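Local structure of putative pachytene checkpoint protein 2 (Caenorhabditis elegans, 4XGU) at residues F66-I71 and I135-I140; Q126-E131 and H195-M200; N43-K48 and P355-D360; G191-L196 and M246-I251. The protein probably acts as an AAA+ ATPase that binds and hydrolyses ATP to remodel partner proteins, with a role in meiotic chromosome recombination. All blocks are in the same frame, centred on the assembly; numbering follows the deposited sequence.

Overall arrangement
Contacts 2 and 4 lie side by side in the AAA+ core, their centres about 8 Å apart. Both use helix 185-199, which presents one flank to the chain at the end of strand 123-127 and another to strand 245-251. Contact 1 is about 12 Å from contact 2, between centres; it joins the N-terminal domain to segment 135-140, whose last residues hold the adenine of ADP, and Trp136 there meets His195 of the helix edge-to-face. Contact 3 adjoins contact 1 through segment 43-48 and reaches across to the lid, about 26 Å from contact 4 between centres. The Asp357 side chain of contact 3 and the Ala193 side chain of contact 4 each lie about 13 Å from ADP.

Contact 1. Residues F66-I71 and I135-I140. With ADP (adenosine-5'-diphosphate), chain H.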
# COMPACT_ATOMS: atom_id res chain seq x y z
N PHE B 66 15.53 -30.97 54.81
CA PHE B 66 14.95 -30.31 53.65
C PHE B 66 13.69 -29.51 53.95
O PHE B 66 13.06 -29.67 54.99
CB PHE B 66 14.64 -31.35 52.57
CG PHE B 66 13.47 -32.24 52.89
CD1 PHE B 66 13.58 -33.23 53.84
CD2 PHE B 66 12.26 -32.08 52.23
CE1 PHE B 66 12.51 -34.06 54.13
CE2 PHE B 66 11.19 -32.90 52.52
CZ PHE B 66 11.31 -33.89 53.47
N GLU B 67 13.33 -28.64 53.01
CA GLU B 67 12.12 -27.84 53.10
C GLU B 67 11.09 -28.39 52.12
O GLU B 67 9.89 -28.29 52.34
CB GLU B 67 12.43 -26.37 52.80
CG GLU B 67 11.61 -25.37 53.61
CD GLU B 67 12.16 -23.95 53.53
OE1 GLU B 67 12.30 -23.42 52.40
OE2 GLU B 67 12.46 -23.37 54.59
N LYS B 68 11.59 -28.99 51.04
CA LYS B 68 10.75 -29.58 50.01
C LYS B 68 11.62 -30.35 49.03
O LYS B 68 12.70 -29.90 48.66
CB LYS B 68 9.94 -28.50 49.28
CG LYS B 68 9.36 -28.91 47.94
CD LYS B 68 8.43 -27.82 47.41
CE LYS B 68 8.24 -27.92 45.91
NZ LYS B 68 7.35 -26.84 45.39
N LEU B 69 11.16 -31.53 48.62
CA LEU B 69 11.90 -32.30 47.63
C LEU B 69 10.99 -32.75 46.50
O LEU B 69 9.79 -32.97 46.70
CB LEU B 69 12.60 -33.50 48.27
CG LEU B 69 11.79 -34.76 48.60
CD1 LEU B 69 11.81 -35.77 47.46
CD2 LEU B 69 12.31 -35.39 49.88
N VAL B 70 11.56 -32.87 45.30
CA VAL B 70 10.85 -33.38 44.14
C VAL B 70 11.66 -34.50 43.50
O VAL B 70 12.87 -34.37 43.33
CB VAL B 70 10.60 -32.28 43.09
CG1 VAL B 70 9.66 -32.79 42.00
CG2 VAL B 70 10.04 -31.02 43.74
N ILE B 71 10.99 -35.59 43.16
CA ILE B 71 11.62 -36.66 42.39
C ILE B 71 10.89 -36.83 41.06
O ILE B 71 9.69 -37.11 41.04
CB ILE B 71 11.61 -37.99 43.15
CG1 ILE B 71 12.42 -37.85 44.44
CG2 ILE B 71 12.18 -39.10 42.28
CD1 ILE B 71 12.52 -39.14 45.23
N ILE B 135 4.78 -23.58 40.36
CA ILE B 135 4.15 -23.54 39.05
C ILE B 135 4.04 -24.92 38.41
O ILE B 135 2.95 -25.36 38.05
CB ILE B 135 4.92 -22.61 38.09
CG1 ILE B 135 4.86 -21.18 38.60
CG2 ILE B 135 4.35 -22.70 36.69
CD1 ILE B 135 5.45 -20.16 37.65
N TRP B 136 5.18 -25.60 38.28
CA TRP B 136 5.28 -26.83 37.48
C TRP B 136 4.31 -27.92 37.92
O TRP B 136 3.60 -28.50 37.09
CB TRP B 136 6.71 -27.36 37.52
CG TRP B 136 6.99 -28.40 36.48
CD1 TRP B 136 7.13 -29.74 36.67
CD2 TRP B 136 7.16 -28.17 35.07
NE1 TRP B 136 7.38 -30.37 35.47
CE2 TRP B 136 7.41 -29.43 34.48
CE3 TRP B 136 7.13 -27.04 34.26
CZ2 TRP B 136 7.63 -29.57 33.11
CZ3 TRP B 136 7.35 -27.18 32.90
CH2 TRP B 136 7.59 -28.44 32.34
N GLU B 137 4.28 -28.21 39.22
CA GLU B 137 3.46 -29.30 39.74
C GLU B 137 1.98 -29.04 39.54
O GLU B 137 1.19 -29.97 39.43
CB GLU B 137 3.74 -29.52 41.23
CG GLU B 137 5.20 -29.40 41.59
CD GLU B 137 5.50 -28.15 42.37
OE1 GLU B 137 4.74 -27.86 43.33
OE2 GLU B 137 6.47 -27.45 42.03
N ASN B 138 1.61 -27.77 39.47
CA ASN B 138 0.21 -27.38 39.38
C ASN B 138 -0.25 -27.20 37.94
O ASN B 138 -1.43 -26.98 37.68
CB ASN B 138 -0.03 -26.11 40.18
CG ASN B 138 0.35 -26.26 41.62
OD1 ASN B 138 -0.04 -27.23 42.28
ND2 ASN B 138 1.15 -25.33 42.13
N LEU B 139 0.68 -27.29 37.00
CA LEU B 139 0.34 -27.26 35.59
C LEU B 139 -0.21 -28.62 35.17
O LEU B 139 0.44 -29.65 35.38
CB LEU B 139 1.55 -26.88 34.74
CG LEU B 139 1.96 -25.41 34.81
CD1 LEU B 139 3.24 -25.15 34.03
CD2 LEU B 139 0.84 -24.53 34.30
N ILE B 140 -1.41 -28.62 34.59
CA ILE B 140 -2.11 -29.86 34.27
C ILE B 140 -2.38 -30.04 32.78
O ILE B 140 -3.10 -29.25 32.17
CB ILE B 140 -3.46 -29.95 35.00
CG1 ILE B 140 -3.26 -29.77 36.51
CG2 ILE B 140 -4.13 -31.27 34.70
CD1 ILE B 140 -4.55 -29.83 37.30
PB ADP H . -0.84 -17.85 28.69
O1B ADP H . -1.51 -18.93 27.88
O2B ADP H . 0.66 -17.93 28.70
O3B ADP H . -1.38 -16.46 28.43
PA ADP H . -0.33 -17.87 31.47
O1A ADP H . 0.84 -18.83 31.42
O2A ADP H . -0.09 -16.38 31.52
O3A ADP H . -1.29 -18.18 30.21
O5' ADP H . -1.21 -18.27 32.75
C5' ADP H . -2.59 -18.62 32.65
C4' ADP H . -3.13 -18.90 34.04
O4' ADP H . -4.18 -19.87 33.96
C3' ADP H . -2.06 -19.47 34.95
O3' ADP H . -1.70 -18.52 35.96
C2' ADP H . -2.66 -20.71 35.58
O2' ADP H . -2.99 -20.44 36.95
C1' ADP H . -3.94 -20.99 34.80
N9 ADP H . -3.71 -22.17 33.93
C8 ADP H . -3.68 -22.14 32.58
N7 ADP H . -3.45 -23.37 32.06
C5 ADP H . -3.33 -24.22 33.09
C6 ADP H . -3.07 -25.67 33.24
N6 ADP H . -2.91 -26.46 32.15
N1 ADP H . -3.02 -26.17 34.49
C2 ADP H . -3.18 -25.39 35.57
N3 ADP H . -3.41 -24.07 35.51
C4 ADP H . -3.50 -23.43 34.32
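Lys68 and Glu137 come from opposite directions, the ammonium set before both carboxylate oxygens, in a salt bridge between the N-terminal domain and the turn of helix at 135-138. The lysine chain runs nearly straight: with CG anti to the backbone N (chi1 163°) and extended torsions beyond it, NZ is carried well clear of strand 68-71. Glu137 answers with a bent chain, turned at chi2 (109°), so that its carboxylate faces the ammonium with both oxygens about equally near. Lys68 NZ lies 3.5 Å from Glu137 OE1, a weak hydrogen bond within the ion pair, and is also in a weak, long ion pair with Asp133 of the same chain. Pro49 lies against both side chains. On the strand side, Glu67 and Lys68 form a classic beta bulge opposite Arg16 at the edge of the three-stranded sheet of the Pch2 N-terminal domain. Just beyond Glu137 the chain passes into the nucleotide pocket, where backbone atoms of Ile140 hydrogen-bond the adenine. Ile140 N donates to ADP N1 at 2.9 Å, with an N-H...N angle of 161°. In return ADP N6 donates to Ile140 O at 2.8 Å. Asn138 O approaches ADP C2 at 3.2 Å. Thr186, Ser187, Gly184 and Lys185 hydrogen-bond to the same nucleotide.

Contact 2. Residues Q126-E131 and H195-M200; sequences QLPCVE and HLSIRM
Leu127 and Ser197 meet through their first side-chain carbons: Leu127 CB lies 3.8 Å from Ser197 CB, where the two backbones also come nearest, with the CA atoms of these residues 6.3 Å apart. Pro128 adds the second half of the patch. The side of its ring lies along the serine hydroxyl, Pro128 CB and Ser197 OG being 4.0 Å apart, and its CG touches Ile198 CG1 at 3.9 Å, the ring and the isoleucine chain crossing at about a right angle. Ile198 CG1 sits beside its own backbone N, anti to the carbonyl carbon (chi1 -63°), which brings this branch round to the proline. All four residues are buried, and the contact across the segments is van der Waals in character. The serine oxygen is satisfied along its own helix instead: chi1 of 64° places OG between the backbone N and the carbonyl carbon, from where it bonds to Gln194 O and, weakly, to Ala193 O. Here the last turn of helix 185-199, the helix that starts at the P-loop in the AAA+ core, packs on the chain near the end of strand 123-127. The peptide bond between Leu127 and Pro128 is cis, and the side chains of both residues start out toward the helix. Further out, Leu127 is tied by a backbone hydrogen bond to Ser207 on the adjoining strand 206-212, and the side chain of Gln194 donates from NE2 to Cys129 O, holding the segment against the helix one residue past the proline.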
# COMPACT_ATOMS: atom_id res chain seq x y z
N GLN B 126 15.70 -13.69 39.40
CA GLN B 126 16.80 -14.48 39.94
C GLN B 126 16.35 -15.93 40.13
O GLN B 126 15.43 -16.19 40.91
CB GLN B 126 17.28 -13.88 41.26
CG GLN B 126 18.62 -14.41 41.75
CD GLN B 126 19.77 -13.97 40.87
OE1 GLN B 126 19.73 -12.90 40.26
NE2 GLN B 126 20.80 -14.80 40.78
N LEU B 127 16.99 -16.86 39.43
CA LEU B 127 16.54 -18.25 39.45
C LEU B 127 17.39 -19.17 40.32
O LEU B 127 18.62 -19.12 40.25
CB LEU B 127 16.49 -18.81 38.03
CG LEU B 127 15.48 -18.15 37.09
CD1 LEU B 127 15.39 -18.92 35.78
CD2 LEU B 127 14.13 -18.04 37.77
N PRO B 128 16.74 -20.04 41.11
CA PRO B 128 15.28 -20.17 41.24
C PRO B 128 14.67 -19.23 42.28
O PRO B 128 15.24 -19.05 43.35
CB PRO B 128 15.10 -21.62 41.66
CG PRO B 128 16.34 -21.94 42.42
CD PRO B 128 17.45 -21.14 41.79
N CYS B 129 13.51 -18.65 41.97
CA CYS B 129 12.87 -17.68 42.85
C CYS B 129 11.65 -18.24 43.56
O CYS B 129 11.14 -19.29 43.18
CB CYS B 129 12.46 -16.43 42.07
SG CYS B 129 11.38 -16.76 40.66
N VAL B 130 11.15 -17.52 44.56
CA VAL B 130 10.00 -18.00 45.32
C VAL B 130 8.74 -18.04 44.48
O VAL B 130 7.87 -18.85 44.74
CB VAL B 130 9.74 -17.14 46.59
CG1 VAL B 130 10.99 -16.75 47.23
CG2 VAL B 130 8.97 -15.88 46.28
N GLU B 131 8.68 -17.20 43.44
CA GLU B 131 7.44 -17.00 42.70
C GLU B 131 7.15 -18.13 41.72
O GLU B 131 6.00 -18.40 41.41
CB GLU B 131 7.49 -15.66 41.97
CG GLU B 131 7.45 -14.43 42.88
CD GLU B 131 8.82 -14.04 43.42
OE1 GLU B 131 9.79 -14.80 43.20
OE2 GLU B 131 8.92 -12.98 44.07
N HIS B 195 13.16 -25.28 36.77
CA HIS B 195 13.74 -26.61 36.91
C HIS B 195 15.14 -26.66 36.31
O HIS B 195 16.06 -27.19 36.93
CB HIS B 195 12.84 -27.66 36.26
CG HIS B 195 11.71 -28.12 37.13
ND1 HIS B 195 11.91 -28.89 38.26
CD2 HIS B 195 10.37 -27.92 37.04
CE1 HIS B 195 10.74 -29.14 38.83
NE2 HIS B 195 9.79 -28.56 38.11
N LEU B 196 15.29 -26.11 35.12
CA LEU B 196 16.57 -26.14 34.42
C LEU B 196 17.67 -25.46 35.23
O LEU B 196 18.80 -25.94 35.26
CB LEU B 196 16.45 -25.48 33.05
CG LEU B 196 15.72 -26.31 32.00
CD1 LEU B 196 15.56 -25.50 30.73
CD2 LEU B 196 16.45 -27.61 31.72
N SER B 197 17.34 -24.35 35.89
CA SER B 197 18.30 -23.64 36.72
C SER B 197 18.81 -24.51 37.86
O SER B 197 19.97 -24.41 38.27
CB SER B 197 17.67 -22.36 37.28
OG SER B 197 16.60 -22.67 38.15
N ILE B 198 17.94 -25.37 38.39
CA ILE B 198 18.32 -26.30 39.45
C ILE B 198 19.05 -27.51 38.87
O ILE B 198 20.06 -27.95 39.41
CB ILE B 198 17.10 -26.76 40.26
CG1 ILE B 198 16.44 -25.56 40.96
CG2 ILE B 198 17.49 -27.81 41.28
CD1 ILE B 198 15.10 -25.89 41.58
N ARG B 199 18.52 -28.05 37.77
CA ARG B 199 19.12 -29.19 37.09
C ARG B 199 20.57 -28.92 36.69
O ARG B 199 21.42 -29.80 36.78
CB ARG B 199 18.31 -29.56 35.85
CG ARG B 199 17.23 -30.61 36.08
CD ARG B 199 17.66 -31.94 35.48
NE ARG B 199 16.55 -32.63 34.83
CZ ARG B 199 16.59 -33.10 33.58
NH1 ARG B 199 17.69 -32.96 32.86
NH2 ARG B 199 15.53 -33.72 33.07
N MET B 200 20.83 -27.70 36.24
CA MET B 200 22.15 -27.34 35.74
C MET B 200 22.97 -26.56 36.78
O MET B 200 23.96 -25.92 36.44
CB MET B 200 22.03 -26.49 34.47
CG MET B 200 21.15 -27.10 33.38
SD MET B 200 21.96 -28.40 32.44
CE MET B 200 20.60 -28.97 31.43

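Contact 3. Residues N43-K48 and P355-D360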
# COMPACT_ATOMS: atom_id res chain seq x y z
N ASN B 43 7.52 -43.96 48.62
CA ASN B 43 6.20 -43.46 48.26
C ASN B 43 6.33 -42.08 47.65
O ASN B 43 6.47 -41.09 48.37
CB ASN B 43 5.26 -43.42 49.46
CG ASN B 43 3.83 -43.09 49.07
OD1 ASN B 43 3.58 -42.17 48.29
ND2 ASN B 43 2.88 -43.85 49.61
N ALA B 44 6.29 -42.01 46.33
CA ALA B 44 6.42 -40.75 45.63
C ALA B 44 5.71 -40.80 44.29
O ALA B 44 5.63 -41.85 43.65
CB ALA B 44 7.89 -40.41 45.44
N ARG B 45 5.16 -39.66 43.88
CA ARG B 45 4.60 -39.53 42.55
C ARG B 45 5.55 -38.71 41.69
O ARG B 45 6.19 -37.78 42.19
CB ARG B 45 3.21 -38.90 42.61
CG ARG B 45 2.14 -39.79 43.23
CD ARG B 45 0.84 -39.04 43.47
NE ARG B 45 0.31 -38.42 42.26
CZ ARG B 45 -0.57 -39.00 41.44
NH1 ARG B 45 -1.03 -40.22 41.71
NH2 ARG B 45 -1.00 -38.36 40.36
N ASN B 46 5.64 -39.07 40.42
CA ASN B 46 6.54 -38.39 39.48
C ASN B 46 6.27 -36.89 39.41
O ASN B 46 5.14 -36.47 39.18
CB ASN B 46 6.40 -39.01 38.09
CG ASN B 46 7.66 -38.87 37.26
OD1 ASN B 46 8.77 -38.78 37.80
ND2 ASN B 46 7.51 -38.84 35.94
N TRP B 47 7.31 -36.09 39.64
CA TRP B 47 7.23 -34.63 39.60
C TRP B 47 6.27 -34.05 40.64
O TRP B 47 5.94 -32.86 40.59
CB TRP B 47 6.81 -34.15 38.21
CG TRP B 47 7.74 -34.61 37.14
CD1 TRP B 47 7.48 -35.53 36.17
CD2 TRP B 47 9.08 -34.17 36.95
NE1 TRP B 47 8.59 -35.69 35.37
CE2 TRP B 47 9.59 -34.87 35.83
CE3 TRP B 47 9.92 -33.26 37.60
CZ2 TRP B 47 10.88 -34.68 35.35
CZ3 TRP B 47 11.20 -33.08 37.13
CH2 TRP B 47 11.67 -33.78 36.02
N LYS B 48 5.84 -34.87 41.59
CA LYS B 48 4.98 -34.39 42.66
C LYS B 48 5.78 -34.25 43.95
O LYS B 48 6.34 -35.23 44.45
CB LYS B 48 3.79 -35.33 42.86
CG LYS B 48 2.51 -34.86 42.18
CD LYS B 48 2.76 -34.44 40.74
CE LYS B 48 1.53 -33.74 40.16
NZ LYS B 48 1.79 -33.19 38.80
N PRO B 355 -14.13 -37.10 45.49
CA PRO B 355 -13.64 -37.27 44.11
C PRO B 355 -12.15 -37.56 44.06
O PRO B 355 -11.35 -36.87 44.69
CB PRO B 355 -13.97 -35.92 43.45
CG PRO B 355 -14.20 -34.97 44.58
CD PRO B 355 -14.80 -35.80 45.67
N GLN B 356 -11.78 -38.60 43.32
CA GLN B 356 -10.40 -39.05 43.23
C GLN B 356 -9.84 -38.77 41.84
O GLN B 356 -10.53 -38.22 40.98
CB GLN B 356 -10.30 -40.54 43.54
CG GLN B 356 -11.10 -40.98 44.75
CD GLN B 356 -10.47 -40.54 46.05
OE1 GLN B 356 -9.25 -40.48 46.18
NE2 GLN B 356 -11.31 -40.23 47.04
N ASP B 357 -8.58 -39.15 41.62
CA ASP B 357 -7.97 -39.03 40.30
C ASP B 357 -8.64 -40.00 39.33
O ASP B 357 -8.81 -41.18 39.63
CB ASP B 357 -6.47 -39.29 40.37
CG ASP B 357 -5.74 -38.24 41.19
OD1 ASP B 357 -6.29 -37.14 41.37
OD2 ASP B 357 -4.61 -38.53 41.64
N ILE B 358 -9.03 -39.48 38.17
CA ILE B 358 -9.84 -40.22 37.22
C ILE B 358 -8.98 -40.80 36.09
O ILE B 358 -9.50 -41.25 35.06
CB ILE B 358 -10.96 -39.31 36.64
CG1 ILE B 358 -12.13 -40.13 36.10
CG2 ILE B 358 -10.40 -38.33 35.61
CD1 ILE B 358 -13.23 -39.27 35.53
N CYS B 359 -7.67 -40.82 36.29
CA CYS B 359 -6.73 -41.19 35.23
C CYS B 359 -6.96 -42.61 34.70
O CYS B 359 -7.11 -43.56 35.47
CB CYS B 359 -5.29 -41.05 35.72
SG CYS B 359 -4.08 -40.72 34.41
N ASP B 360 -7.01 -42.71 33.37
CA ASP B 360 -7.02 -43.98 32.64
C ASP B 360 -8.30 -44.80 32.80
O ASP B 360 -8.37 -45.93 32.30
CB ASP B 360 -5.82 -44.84 33.04
CG ASP B 360 -4.55 -44.02 33.20
OD1 ASP B 360 -4.01 -43.55 32.18
OD2 ASP B 360 -4.09 -43.86 34.35
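Arg45 of the N-terminal domain and Asp357 of the lid carry this contact, their side chains advancing from opposite directions, with the CA atoms of Arg45 and Asp357 12.8 Å apart. Segment 355-360 is a loop without regular structure, lying between helices 324-340 and 367-378. It starts at Pro355, buried against Tyr328, Thr369 and Leu372 of those two helices, and at Gln356, whose carbonyl oxygen accepts a hydrogen bond from Tyr328 OH. Asp357, next in line, is exposed and points toward Arg45. Its OD2 is 3.8 Å from Arg45 NH2 and 4.0 Å from Arg45 NH1, but well out of the guanidinium plane, and the carboxylate is turned 52° against that plane. The other oxygen, OD1, has the stronger partner, a salt bridge to Lys332 NZ on helix 324-340. After Asp357 the chain turns back into the lid, where Ile358 is buried on Phe325, Tyr328 and Phe373. Cys359 follows, touching Phe325 as well. On the far side, Arg45 opens a type II beta turn that closes with Lys48 N bonded to Arg45 O at 3.0 Å; Trp47, in its third position, has the positive phi this turn calls for. The arginine chain runs extended to CD and then bends at chi3 (56°), which brings the guanidinium obliquely up to the carboxylate. The pair is therefore a long, purely electrostatic bridge with no N-H directed at the oxygen: a surface attraction of charges with little directional preference, secondary for Asp357 to its bridge with Lys332.

Contact 4. Residues G191-L196 and M246-I251; sequences GLAQHL and MVFVLI
Phe248 reaches from strand 246-251 to helix 191-196 and turns one face of its ring to Ala193. From CB, the first torsion (chi1 -71°) sets CG beside the backbone N and anti to the carbonyl carbon, and this sends the ring out toward the helix. Phe248 CG itself is already within 3.8 Å of Ala193 CB. On one side of the ring CD2 comes nearer still, 3.7 Å from Ala193 CB, and CE2 goes on to meet both that methyl and Leu196 CD1. On the other side Phe248 CE1 passes near the carbonyl oxygen of Ala193, at 4.1 Å. At the tip, Phe248 CZ meets Leu196 CB at 3.8 Å, the leucine chain crossing the phenylalanine at about a right angle. The alanine methyl thus stands over the middle of one ring face in a CH-pi contact, 14° off the normal. Two residues back along the strand, Met246 approaches the last turn of the segment, its SD 4.3 Å from Leu196 O. Neighbouring strands continue the packing, with Met209 and Leu294 beside Phe248. The helix and strand segments run almost exactly antiparallel, at 176°, their axes 10.2 Å apart. This is the layered alpha/beta core of a P-loop ATPase, in which the helix that starts at the P-loop packs on the central sheet, here against the strand that probably carries the hydrophobic part of Walker B.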
# COMPACT_ATOMS: atom_id res chain seq x y z
N GLY B 191 8.14 -22.23 34.79
CA GLY B 191 8.45 -23.45 35.51
C GLY B 191 9.59 -24.23 34.89
O GLY B 191 10.40 -24.84 35.60
N LEU B 192 9.65 -24.20 33.56
CA LEU B 192 10.71 -24.89 32.83
C LEU B 192 12.08 -24.33 33.17
O LEU B 192 13.02 -25.07 33.44
CB LEU B 192 10.46 -24.79 31.32
CG LEU B 192 11.58 -25.29 30.42
CD1 LEU B 192 11.83 -26.77 30.64
CD2 LEU B 192 11.23 -25.00 28.97
N ALA B 193 12.19 -23.00 33.15
CA ALA B 193 13.42 -22.32 33.52
C ALA B 193 13.74 -22.55 35.00
O ALA B 193 14.91 -22.59 35.38
CB ALA B 193 13.31 -20.84 33.22
N GLN B 194 12.71 -22.67 35.83
CA GLN B 194 12.91 -22.92 37.26
C GLN B 194 13.62 -24.25 37.47
O GLN B 194 14.57 -24.34 38.25
CB GLN B 194 11.57 -22.92 38.00
CG GLN B 194 11.67 -23.10 39.51
CD GLN B 194 11.94 -21.79 40.25
OE1 GLN B 194 12.27 -20.78 39.64
NE2 GLN B 194 11.80 -21.82 41.56
N HIS B 195 13.16 -25.28 36.77
CA HIS B 195 13.74 -26.61 36.91
C HIS B 195 15.14 -26.66 36.31
O HIS B 195 16.06 -27.19 36.93
CB HIS B 195 12.84 -27.66 36.26
CG HIS B 195 11.71 -28.12 37.13
ND1 HIS B 195 11.91 -28.89 38.26
CD2 HIS B 195 10.37 -27.92 37.04
CE1 HIS B 195 10.74 -29.14 38.83
NE2 HIS B 195 9.79 -28.56 38.11
N LEU B 196 15.29 -26.11 35.12
CA LEU B 196 16.57 -26.14 34.42
C LEU B 196 17.67 -25.46 35.23
O LEU B 196 18.80 -25.94 35.26
CB LEU B 196 16.45 -25.48 33.05
CG LEU B 196 15.72 -26.31 32.00
CD1 LEU B 196 15.56 -25.50 30.73
CD2 LEU B 196 16.45 -27.61 31.72
N MET B 246 23.74 -18.99 33.37
CA MET B 246 22.81 -19.15 32.26
C MET B 246 21.69 -18.12 32.35
O MET B 246 21.17 -17.84 33.43
CB MET B 246 22.24 -20.58 32.22
CG MET B 246 21.32 -20.95 33.37
SD MET B 246 20.92 -22.71 33.38
CE MET B 246 20.48 -22.98 31.67
N VAL B 247 21.34 -17.54 31.20
CA VAL B 247 20.29 -16.54 31.16
C VAL B 247 19.10 -17.04 30.35
O VAL B 247 19.25 -17.73 29.34
CB VAL B 247 20.82 -15.19 30.58
CG1 VAL B 247 22.24 -14.94 31.06
CG2 VAL B 247 20.76 -15.17 29.07
N PHE B 248 17.90 -16.73 30.83
CA PHE B 248 16.67 -17.11 30.15
C PHE B 248 15.96 -15.87 29.66
O PHE B 248 15.78 -14.91 30.41
CB PHE B 248 15.76 -17.91 31.08
CG PHE B 248 16.24 -19.30 31.38
CD1 PHE B 248 17.10 -19.53 32.44
CD2 PHE B 248 15.82 -20.37 30.61
CE1 PHE B 248 17.55 -20.81 32.72
CE2 PHE B 248 16.26 -21.65 30.88
CZ PHE B 248 17.13 -21.87 31.94
N VAL B 249 15.55 -15.88 28.40
CA VAL B 249 14.80 -14.75 27.87
C VAL B 249 13.39 -15.17 27.48
O VAL B 249 13.21 -15.96 26.55
CB VAL B 249 15.50 -14.12 26.66
CG1 VAL B 249 14.66 -12.99 26.09
CG2 VAL B 249 16.88 -13.62 27.05
N LEU B 250 12.41 -14.66 28.21
CA LEU B 250 11.01 -14.94 27.91
C LEU B 250 10.39 -13.77 27.15
O LEU B 250 10.58 -12.61 27.53
CB LEU B 250 10.23 -15.22 29.19
CG LEU B 250 8.72 -15.42 29.01
CD1 LEU B 250 8.45 -16.61 28.11
CD2 LEU B 250 8.04 -15.60 30.36
N ILE B 251 9.66 -14.08 26.09
CA ILE B 251 9.00 -13.06 25.29
C ILE B 251 7.51 -13.39 25.14
O ILE B 251 7.15 -14.39 24.52
CB ILE B 251 9.66 -12.92 23.90
CG1 ILE B 251 11.13 -12.54 24.05
CG2 ILE B 251 8.92 -11.90 23.06
CD1 ILE B 251 11.95 -12.74 22.80